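PDB 3RD5: Mypaa.01249.c from Mycobacterium paratuberculosis, which probably acts as an oxidoreductase of the short-chain dehydrogenase/reductase family, though its substrate and reaction remain uncharacterised. Local coordinates for residues P189-A194 and S240-G245; T42-V47 and E65-D70. One frame throughout, in Å; residues are numbered along the deposited sequence. Where two conformers were deposited one is given.

Contact 1 of 2, residues P189-A194 and S240-G245; sequences PLRALA and SQDLPG
At the N-terminal end of strand 191-195, a parallel strand of the Rossmann-type sheet, R191 and L193 both turn toward the loop that follows helix 226-240. R191 does the polar work with a single nitrogen. Its NH1 donates to the backbone atom L243 O at 2.9 Å, and L243 O lies close to the guanidinium plane, at its edge; seen from the carbonyl, the donor sits above the plane. The same NH1 also bonds to D242 OD1 at 3.0 Å, forming a salt bridge on the anti side of that oxygen. Guanidinium and carboxylate stand nearly perpendicular, their planes 82° apart. A bend at chi3 (-81°) sets NE off a straight chain. Before the bend, CG and CD already run beside the loop, with R191 CD 3.2 Å from L243 O.

D242 is the centre of an inverse gamma turn, a sharp reversal just after helix 226-240. From here the chain crosses to the edge of strand 191-195 before entering strand 248-251, its parallel neighbour in the sheet. R133 lies next to this corner: it bonds to Q241 O, while its NH2 lies near the like-charged NH2 of R191.

Deeper in, L193 supplies the apolar half. Its CD1 meets L243 CD1 at 4.3 Å, methyl to methyl, while the other branch, CD2, comes within 3.2 Å of P244 O and also reaches G245 CA. L243 in turn touches V249 of strand 248-251.

Contact 2 of 2, residues T42-V47 and E65-D70; sequences TVIMAV and EVRELD
Strands 42-47 and 63-68 form a parallel pair at one edge of the Rossmann sheet, with I44 opposite E65, M45 opposite V66 and A46 opposite R67. Five backbone hydrogen bonds zip them together. E65 N donates to V43 O, M45 N to E65 O at 2.8 Å, R67 N to M45 O, V47 N to R67 O, and L69 N to V47 O at 2.9 Å. In the last of these the donor stands well above the carbonyl plane, 58° out of it, where segment 65-70 has passed the end of its strand at E68. The axes of 42-47 and 65-68 cross at -32°.

On the face bearing I44, E65, A46 and R67, a salt bridge runs along one strand. R67 grips E65 side-on, with NE to OE2 of E65 at 3.0 Å and NH2 to OE1 of E65 at 3.0 Å; the first carboxylate oxygen is met from above its plane, the second on its syn side. These two bonds should hold the guanidinium in place, and I44 sits over one of its faces: I44 CD1 lies 3.7 Å above the plane, offset toward the rim. I44 CG2, anti to the backbone N, packs against R67 CD at 3.8 Å. Further along, A46 CB touches L69 CD2 at 3.6 Å, and F80 of helix 74-82 packs on A46, R67 and L69.

Across the sheet, V47 CG2 meets V66 CG1 at 3.8 Å, the two side chains crossing at about a right angle. V66 also touches helix 50-57, and M45 packs against A33 of helix 27-38. With helix 50-57 joining its two parallel strands, the pairing is a beta-alpha-beta crossover, the repeating element of the Rossmann fold.

From the N terminus, the chain first completes contact 2: after strand 42-47 it runs through helix 50-57 and returns as strand 63-68, closing a short loop whose nearest ends are 18 residues apart. Only later does contact 1 open at strand 191-195; it closes when the loop after helix 226-240 comes back, 46 residues on. The two loops are in series, neither enclosing nor crossing the other. Contacts 1 and 2 have centres about 23 Å apart and nearest atoms about 12 Å apart, yet share one sheet. Contact 2 joins edge strand 63-68 to strand 42-47, while 189-194 with 240-245 ties the approach to strand 248-251 to the other half of the sheet.

Contact 1 of 2, residues P189-A194 and S240-G245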
loop_
_atom_site.group_PDB
_atom_site.type_symbol
_atom_site.label_atom_id
_atom_site.label_comp_id
_atom_site.label_asym_id
_atom_site.label_seq_id
_atom_site.Cartn_x
_atom_site.Cartn_y
_atom_site.Cartn_z
ATOM N N PRO A 189 -17.594 -2.484 8.789
ATOM C CA PRO A 189 -17.952 -2.304 7.374
ATOM C C PRO A 189 -16.742 -1.998 6.478
ATOM O O PRO A 189 -16.893 -1.907 5.259
ATOM C CB PRO A 189 -18.912 -1.130 7.412
ATOM C CG PRO A 189 -18.407 -0.293 8.516
ATOM C CD PRO A 189 -17.888 -1.266 9.573
ATOM N N LEU A 190 -15.575 -1.862 7.074
ATOM C CA LEU A 190 -14.369 -1.561 6.291
ATOM C C LEU A 190 -13.967 -2.739 5.446
ATOM O O LEU A 190 -14.156 -3.903 5.834
ATOM C CB LEU A 190 -13.193 -1.163 7.186
ATOM C CG LEU A 190 -13.366 0.070 8.070
ATOM C CD1 LEU A 190 -12.137 0.227 9.002
ATOM C CD2 LEU A 190 -13.587 1.326 7.238
ATOM N N ARG A 191 -13.367 -2.435 4.303
ATOM C CA ARG A 191 -12.784 -3.461 3.401
ATOM C C ARG A 191 -11.291 -3.228 3.260
ATOM O O ARG A 191 -10.811 -2.087 3.252
ATOM C CB ARG A 191 -13.423 -3.447 2.015
ATOM C CG ARG A 191 -14.751 -4.061 2.004
ATOM C CD ARG A 191 -15.464 -3.795 0.683
ATOM N NE ARG A 191 -16.069 -2.461 0.693
ATOM C CZ ARG A 191 -16.902 -2.021 -0.234
ATOM N NH1 ARG A 191 -17.103 -2.725 -1.339
ATOM N NH2 ARG A 191 -17.513 -0.854 -0.050
ATOM N N ALA A 192 -10.562 -4.323 3.101
ATOM C CA ALA A 192 -9.146 -4.328 2.722
ATOM C C ALA A 192 -9.006 -4.901 1.334
ATOM O O ALA A 192 -9.443 -6.015 1.067
ATOM C CB ALA A 192 -8.325 -5.173 3.749
ATOM N N LEU A 193 -8.383 -4.132 0.441
ATOM C CA LEU A 193 -8.224 -4.483 -0.975
ATOM C C LEU A 193 -6.789 -4.305 -1.359
ATOM O O LEU A 193 -6.010 -3.636 -0.677
ATOM C CB LEU A 193 -9.101 -3.555 -1.855
ATOM C CG LEU A 193 -10.566 -3.426 -1.449
ATOM C CD1 LEU A 193 -11.302 -2.347 -2.283
ATOM C CD2 LEU A 193 -11.270 -4.757 -1.611
ATOM N N ALA A 194 -6.397 -4.891 -2.479
ATOM C CA ALA A 194 -5.055 -4.710 -3.014
ATOM C C ALA A 194 -5.113 -4.423 -4.503
ATOM O O ALA A 194 -6.105 -4.703 -5.169
ATOM C CB ALA A 194 -4.170 -5.975 -2.721
ATOM N N SER A 240 -12.038 2.926 -5.715
ATOM C CA SER A 240 -13.319 3.520 -6.079
ATOM C C SER A 240 -14.480 2.555 -6.323
ATOM O O SER A 240 -15.629 3.011 -6.302
ATOM C CB SER A 240 -13.143 4.424 -7.296
ATOM O OG SER A 240 -12.762 3.703 -8.442
ATOM N N GLN A 241 -14.201 1.300 -6.689
ATOM C CA GLN A 241 -15.259 0.393 -7.151
ATOM C C GLN A 241 -15.821 -0.437 -6.017
ATOM O O GLN A 241 -15.180 -0.643 -5.020
ATOM C CB GLN A 241 -14.726 -0.509 -8.260
ATOM C CG GLN A 241 -14.182 0.246 -9.459
ATOM C CD GLN A 241 -15.166 1.225 -10.076
ATOM O OE1 GLN A 241 -15.020 2.497 -10.006
ATOM N NE2 GLN A 241 -16.213 0.668 -10.674
ATOM N N ASP A 242 -17.041 -0.945 -6.212
ATOM C CA ASP A 242 -17.737 -1.721 -5.164
ATOM C C ASP A 242 -17.284 -3.166 -5.256
ATOM O O ASP A 242 -17.901 -3.976 -5.951
ATOM C CB ASP A 242 -19.264 -1.627 -5.335
ATOM C CG ASP A 242 -20.006 -2.304 -4.225
ATOM O OD1 ASP A 242 -19.407 -2.797 -3.259
ATOM O OD2 ASP A 242 -21.255 -2.376 -4.332
ATOM N N LEU A 243 -16.147 -3.468 -4.631
ATOM C CA LEU A 243 -15.466 -4.761 -4.733
ATOM C C LEU A 243 -15.603 -5.535 -3.433
ATOM O O LEU A 243 -15.585 -4.931 -2.343
ATOM C CB LEU A 243 -13.972 -4.558 -5.006
ATOM C CG LEU A 243 -13.650 -3.923 -6.350
ATOM C CD1 LEU A 243 -12.245 -3.327 -6.393
ATOM C CD2 LEU A 243 -13.776 -4.985 -7.464
ATOM N N PRO A 244 -15.710 -6.871 -3.513
ATOM C CA PRO A 244 -15.668 -7.656 -2.300
ATOM C C PRO A 244 -14.344 -7.479 -1.547
ATOM O O PRO A 244 -13.297 -7.232 -2.131
ATOM C CB PRO A 244 -15.757 -9.099 -2.811
ATOM C CG PRO A 244 -16.176 -9.057 -4.185
ATOM C CD PRO A 244 -15.870 -7.676 -4.724
ATOM N N GLY A 245 -14.411 -7.597 -0.227
ATOM C CA GLY A 245 -13.217 -7.583 0.591
ATOM C C GLY A 245 -12.205 -8.625 0.146
ATOM O O GLY A 245 -12.573 -9.688 -0.366
#

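Contact 2 of 2, residues T42-V47 and E65-D70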
loop_
_atom_site.group_PDB
_atom_site.type_symbol
_atom_site.label_atom_id
_atom_site.label_comp_id
_atom_site.label_asym_id
_atom_site.label_seq_id
_atom_site.Cartn_x
_atom_site.Cartn_y
_atom_site.Cartn_z
ATOM N N THR A 42 -10.221 15.345 -0.806
ATOM C CA THR A 42 -9.195 15.973 0.021
ATOM C C THR A 42 -8.105 14.918 0.182
ATOM O O THR A 42 -8.296 13.933 0.883
ATOM C CB THR A 42 -9.745 16.404 1.381
ATOM O OG1 THR A 42 -10.757 17.423 1.183
ATOM C CG2 THR A 42 -8.642 16.966 2.255
ATOM N N VAL A 43 -6.969 15.124 -0.481
ATOM C CA VAL A 43 -5.871 14.146 -0.486
ATOM C C VAL A 43 -4.776 14.586 0.469
ATOM O O VAL A 43 -4.391 15.767 0.467
ATOM C CB VAL A 43 -5.268 13.954 -1.888
ATOM C CG1 VAL A 43 -4.116 12.941 -1.853
ATOM C CG2 VAL A 43 -6.336 13.513 -2.903
ATOM N N ILE A 44 -4.342 13.679 1.328
ATOM C CA ILE A 44 -3.196 13.892 2.219
ATOM C C ILE A 44 -2.079 12.976 1.723
ATOM O O ILE A 44 -2.191 11.742 1.842
ATOM C CB ILE A 44 -3.555 13.578 3.670
ATOM C CG1 ILE A 44 -4.679 14.497 4.155
ATOM C CG2 ILE A 44 -2.318 13.699 4.574
ATOM C CD1 ILE A 44 -5.324 14.035 5.467
ATOM N N MET A 45 -1.053 13.570 1.105
ATOM C CA MET A 45 0.098 12.833 0.620
ATOM C C MET A 45 1.132 12.812 1.718
ATOM O O MET A 45 1.590 13.862 2.175
ATOM C CB MET A 45 0.695 13.501 -0.616
ATOM C CG MET A 45 2.004 12.929 -1.068
ATOM S SD MET A 45 1.762 11.305 -1.718
ATOM C CE MET A 45 0.177 11.764 -2.521
ATOM N N ALA A 46 1.522 11.614 2.131
ATOM C CA ALA A 46 2.409 11.403 3.280
ATOM C C ALA A 46 3.739 10.882 2.768
ATOM O O ALA A 46 3.816 9.753 2.266
ATOM C CB ALA A 46 1.736 10.427 4.236
ATOM N N VAL A 47 4.781 11.731 2.839
ATOM C CA VAL A 47 6.058 11.505 2.162
ATOM C C VAL A 47 7.237 11.880 3.037
ATOM O O VAL A 47 7.105 12.699 3.943
ATOM C CB VAL A 47 6.143 12.295 0.849
ATOM C CG1 VAL A 47 5.046 11.819 -0.109
ATOM C CG2 VAL A 47 6.064 13.838 1.054
ATOM N N GLU A 65 -2.659 17.963 -0.065
ATOM C CA GLU A 65 -1.843 18.438 1.050
ATOM C C GLU A 65 -0.667 17.509 1.252
ATOM O O GLU A 65 -0.831 16.326 1.127
ATOM C CB GLU A 65 -2.652 18.512 2.366
ATOM C CG GLU A 65 -1.834 19.029 3.563
ATOM C CD GLU A 65 -2.499 18.875 4.919
ATOM O OE1 GLU A 65 -3.663 18.411 5.002
ATOM O OE2 GLU A 65 -1.824 19.252 5.915
ATOM N N VAL A 66 0.497 18.051 1.572
ATOM C CA VAL A 66 1.687 17.244 1.859
ATOM C C VAL A 66 2.012 17.280 3.358
ATOM O O VAL A 66 2.089 18.363 3.975
ATOM C CB VAL A 66 2.851 17.779 1.048
ATOM C CG1 VAL A 66 4.156 17.105 1.427
ATOM C CG2 VAL A 66 2.567 17.555 -0.435
ATOM N N ARG A 67 2.213 16.086 3.930
ATOM C CA ARG A 67 2.639 15.936 5.334
ATOM C C ARG A 67 3.822 14.986 5.391
ATOM O O ARG A 67 3.987 14.109 4.536
ATOM C CB ARG A 67 1.516 15.397 6.209
ATOM C CG ARG A 67 0.293 16.272 6.290
ATOM C CD ARG A 67 -0.677 15.795 7.324
ATOM N NE ARG A 67 -1.935 16.544 7.211
ATOM C CZ ARG A 67 -3.062 16.231 7.837
ATOM N NH1 ARG A 67 -3.113 15.240 8.706
ATOM N NH2 ARG A 67 -4.160 16.931 7.576
ATOM N N GLU A 68 4.620 15.131 6.435
ATOM C CA GLU A 68 5.815 14.307 6.621
ATOM C C GLU A 68 5.489 12.945 7.186
ATOM O O GLU A 68 4.759 12.823 8.182
ATOM C CB GLU A 68 6.804 14.992 7.571
ATOM C CG GLU A 68 8.209 14.447 7.468
ATOM C CD GLU A 68 9.156 15.060 8.462
ATOM O OE1 GLU A 68 9.012 16.260 8.770
ATOM O OE2 GLU A 68 10.052 14.322 8.935
ATOM N N LEU A 69 6.050 11.930 6.540
ATOM C CA LEU A 69 5.975 10.545 6.995
ATOM C C LEU A 69 7.247 9.854 6.536
ATOM O O LEU A 69 7.530 9.814 5.326
ATOM C CB LEU A 69 4.758 9.830 6.431
ATOM C CG LEU A 69 4.698 8.305 6.591
ATOM C CD1 LEU A 69 4.622 7.995 8.091
ATOM C CD2 LEU A 69 3.514 7.727 5.814
ATOM N N ASP A 70 7.970 9.216 7.468
ATOM C CA ASP A 70 9.077 8.344 7.151
ATOM C C ASP A 70 8.710 6.915 7.545
ATOM O O ASP A 70 8.750 6.563 8.731
ATOM C CB ASP A 70 10.336 8.778 7.906
ATOM C CG ASP A 70 11.552 7.960 7.561
ATOM O OD1 ASP A 70 11.452 7.030 6.745
ATOM O OD2 ASP A 70 12.662 8.281 8.134
#